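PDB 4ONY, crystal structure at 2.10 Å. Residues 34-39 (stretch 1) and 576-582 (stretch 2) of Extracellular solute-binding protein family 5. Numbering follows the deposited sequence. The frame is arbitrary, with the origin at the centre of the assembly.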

# COMPACT_ATOMS: atom_id res chain seq x y z
N PHE A 34 22.33 -0.73 -4.25
CA PHE A 34 21.10 -1.53 -4.28
C PHE A 34 21.03 -2.17 -5.68
O PHE A 34 21.41 -1.56 -6.68
CB PHE A 34 19.85 -0.66 -3.97
CG PHE A 34 19.67 -0.32 -2.52
CD1 PHE A 34 20.65 -0.59 -1.57
CD2 PHE A 34 18.53 0.38 -2.10
CE1 PHE A 34 20.46 -0.26 -0.26
CE2 PHE A 34 18.34 0.72 -0.79
CZ PHE A 34 19.31 0.41 0.14
N PRO A 35 20.55 -3.43 -5.75
CA PRO A 35 20.68 -4.18 -6.96
C PRO A 35 19.77 -3.70 -8.11
O PRO A 35 19.98 -4.11 -9.28
CB PRO A 35 20.34 -5.62 -6.52
CG PRO A 35 19.45 -5.45 -5.38
CD PRO A 35 19.96 -4.23 -4.67
N TYR A 36 18.87 -2.77 -7.85
CA TYR A 36 18.00 -2.23 -8.89
C TYR A 36 18.36 -0.80 -9.41
O TYR A 36 17.52 -0.16 -10.08
CB TYR A 36 16.55 -2.24 -8.42
CG TYR A 36 16.25 -1.53 -7.10
CD1 TYR A 36 16.44 -2.18 -5.89
CD2 TYR A 36 15.80 -0.21 -7.08
CE1 TYR A 36 16.14 -1.55 -4.69
CE2 TYR A 36 15.52 0.42 -5.89
CZ TYR A 36 15.68 -0.25 -4.70
OH TYR A 36 15.37 0.31 -3.51
N THR A 37 19.57 -0.34 -9.13
CA THR A 37 20.07 0.88 -9.68
C THR A 37 21.18 0.64 -10.69
O THR A 37 21.86 -0.39 -10.68
CB THR A 37 20.66 1.81 -8.59
OG1 THR A 37 21.95 1.32 -8.14
CG2 THR A 37 19.70 2.01 -7.44
N ASN A 38 21.38 1.64 -11.52
CA ASN A 38 22.48 1.67 -12.46
C ASN A 38 23.59 2.40 -11.74
O ASN A 38 23.46 3.58 -11.45
CB ASN A 38 22.05 2.40 -13.72
CG ASN A 38 23.20 2.69 -14.67
OD1 ASN A 38 24.36 2.38 -14.41
ND2 ASN A 38 22.87 3.33 -15.79
N PRO A 39 24.66 1.69 -11.39
CA PRO A 39 25.72 2.35 -10.63
C PRO A 39 26.43 3.50 -11.38
O PRO A 39 27.19 4.21 -10.78
CB PRO A 39 26.71 1.22 -10.35
CG PRO A 39 26.50 0.22 -11.42
CD PRO A 39 25.06 0.35 -11.87
N HIS A 576 15.54 4.26 -17.46
CA HIS A 576 15.53 3.54 -16.18
C HIS A 576 16.35 2.27 -16.28
O HIS A 576 16.63 1.80 -17.40
CB HIS A 576 14.09 3.22 -15.75
CG HIS A 576 13.35 2.37 -16.72
ND1 HIS A 576 13.63 1.02 -16.92
CD2 HIS A 576 12.34 2.67 -17.57
CE1 HIS A 576 12.83 0.54 -17.85
NE2 HIS A 576 12.03 1.52 -18.24
N PRO A 577 16.75 1.71 -15.13
CA PRO A 577 17.48 0.45 -15.20
C PRO A 577 16.66 -0.66 -15.84
O PRO A 577 15.44 -0.66 -15.73
CB PRO A 577 17.77 0.12 -13.74
CG PRO A 577 17.59 1.37 -12.98
CD PRO A 577 16.59 2.18 -13.75
N GLN A 578 17.37 -1.59 -16.48
CA GLN A 578 16.78 -2.82 -17.02
C GLN A 578 16.05 -3.60 -15.93
O GLN A 578 14.89 -4.00 -16.08
CB GLN A 578 17.94 -3.70 -17.61
N LYS A 579 16.71 -3.79 -14.80
CA LYS A 579 16.12 -4.47 -13.63
C LYS A 579 15.02 -3.63 -12.95
O LYS A 579 15.15 -2.40 -12.77
CB LYS A 579 17.19 -4.79 -12.58
CG LYS A 579 18.16 -5.82 -13.03
CD LYS A 579 19.27 -6.06 -12.00
CE LYS A 579 18.83 -7.05 -10.94
NZ LYS A 579 19.85 -8.13 -10.85
N THR A 580 13.97 -4.34 -12.56
CA THR A 580 12.87 -3.78 -11.80
C THR A 580 12.77 -4.59 -10.51
O THR A 580 12.65 -5.80 -10.57
CB THR A 580 11.57 -3.93 -12.57
OG1 THR A 580 11.65 -3.17 -13.77
CG2 THR A 580 10.41 -3.42 -11.71
N PRO A 581 12.80 -3.94 -9.35
CA PRO A 581 12.82 -4.71 -8.14
C PRO A 581 11.43 -5.19 -7.70
O PRO A 581 10.43 -4.93 -8.36
CB PRO A 581 13.39 -3.72 -7.13
CG PRO A 581 12.91 -2.40 -7.59
CD PRO A 581 12.89 -2.49 -9.10
N LEU A 582 11.40 -5.90 -6.59
CA LEU A 582 10.19 -6.47 -6.00
C LEU A 582 9.04 -5.49 -5.91
O LEU A 582 7.88 -5.86 -6.16
CB LEU A 582 10.51 -7.00 -4.61
CG LEU A 582 9.48 -7.91 -3.87
CD1 LEU A 582 9.31 -9.21 -4.64
CD2 LEU A 582 9.99 -8.14 -2.46
O HOH W 1 14.97 -0.17 -11.04

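Two irregular segments, far apart in sequence, pack against each other here without a single direct hydrogen bond between them. Contact rests on proline rings, the aliphatic part of a lysine and one tyrosine ring; the two stretches bury 292 Å² between them, both sides summed, and a water bridges them. Stretch 1 presents a type I beta turn running from Phe-34 to Thr-37, closed by the backbone bond from Thr-37 N to Phe-34 O (3.3 Å). Proline at the second position of this turn, Pro-35, is well chosen, since its ring already holds phi near the value the turn requires.

Stretch 2 begins with His-576, whose CA-to-CB bond points away from stretch 1. Its side chain serves its own segment instead: His-576 ND1 donates to Pro-577 O at 2.7 Å and an almost linear angle of 170°, while NE2 is satisfied elsewhere in the structure. The imidazole thus anchors the carbonyl of Pro-577, the first contact residue.

The CA-to-CB bond of Pro-577 points toward stretch 1, and the residue sets its ring against the backbone from Tyr-36, in the turn, to Asn-38, just past it. Pro-577 CG lies 3.3 Å from Tyr-36 O, 4.2 Å from Thr-37 CA and 4.1 Å from Asn-38 N. A compact, rigid ring suits this place because it can lie close to several main-chain atoms in succession. Asn-38 directs its CA-to-CB bond toward stretch 2, but its closest atom is the backbone N; its OD1 is hydrogen-bonded to a residue adjoining one of the stretches.

Gln-578 makes no contact; it is exposed, and its side chain is not modelled beyond CB. Lys-579, by contrast, has its CA-to-CB bond pointing toward stretch 1 and uses its long methylene chain, with Lys-579 CD 3.4 Å from Pro-35 O. A lysine fits such a margin well: its carbons can lie along Pro-35 while the residue as a whole stays exposed. Its backbone contributes as well. Lys-579 O and Tyr-36 O are 4.2 Å apart, and since both are acceptors they cannot bond to each other. Water 1 resolves this by donating to both, at 2.7 Å from its O to Tyr-36 O and 2.8 Å from its O to Lys-579 O. It is the polar link that joins the two backbones.

At Thr-580 the CA-to-CB bond turns away, and the residue covers none of stretch 1. In the next residue, Pro-581, which is buried, the CA-to-CB bond again points toward stretch 1. Pro-581 CG sits over one face of the Tyr-36 ring, 3.8 Å from the ring centroid and 25° off the ring normal, a CH-pi contact; the closest pair is Pro-581 CG and Tyr-36 CG at 3.5 Å. Proline ring carbons are good partners for an aromatic face, because their slightly polarised C-H bonds meet the electron-rich pi cloud. Tyr-36, with chi1 at 55° (p), offers that face, and its OH is hydrogen-bonded elsewhere in the structure, so the buried ring leaves no polar group unsatisfied. Leu-582 lies beyond reach, and the contact ends before it.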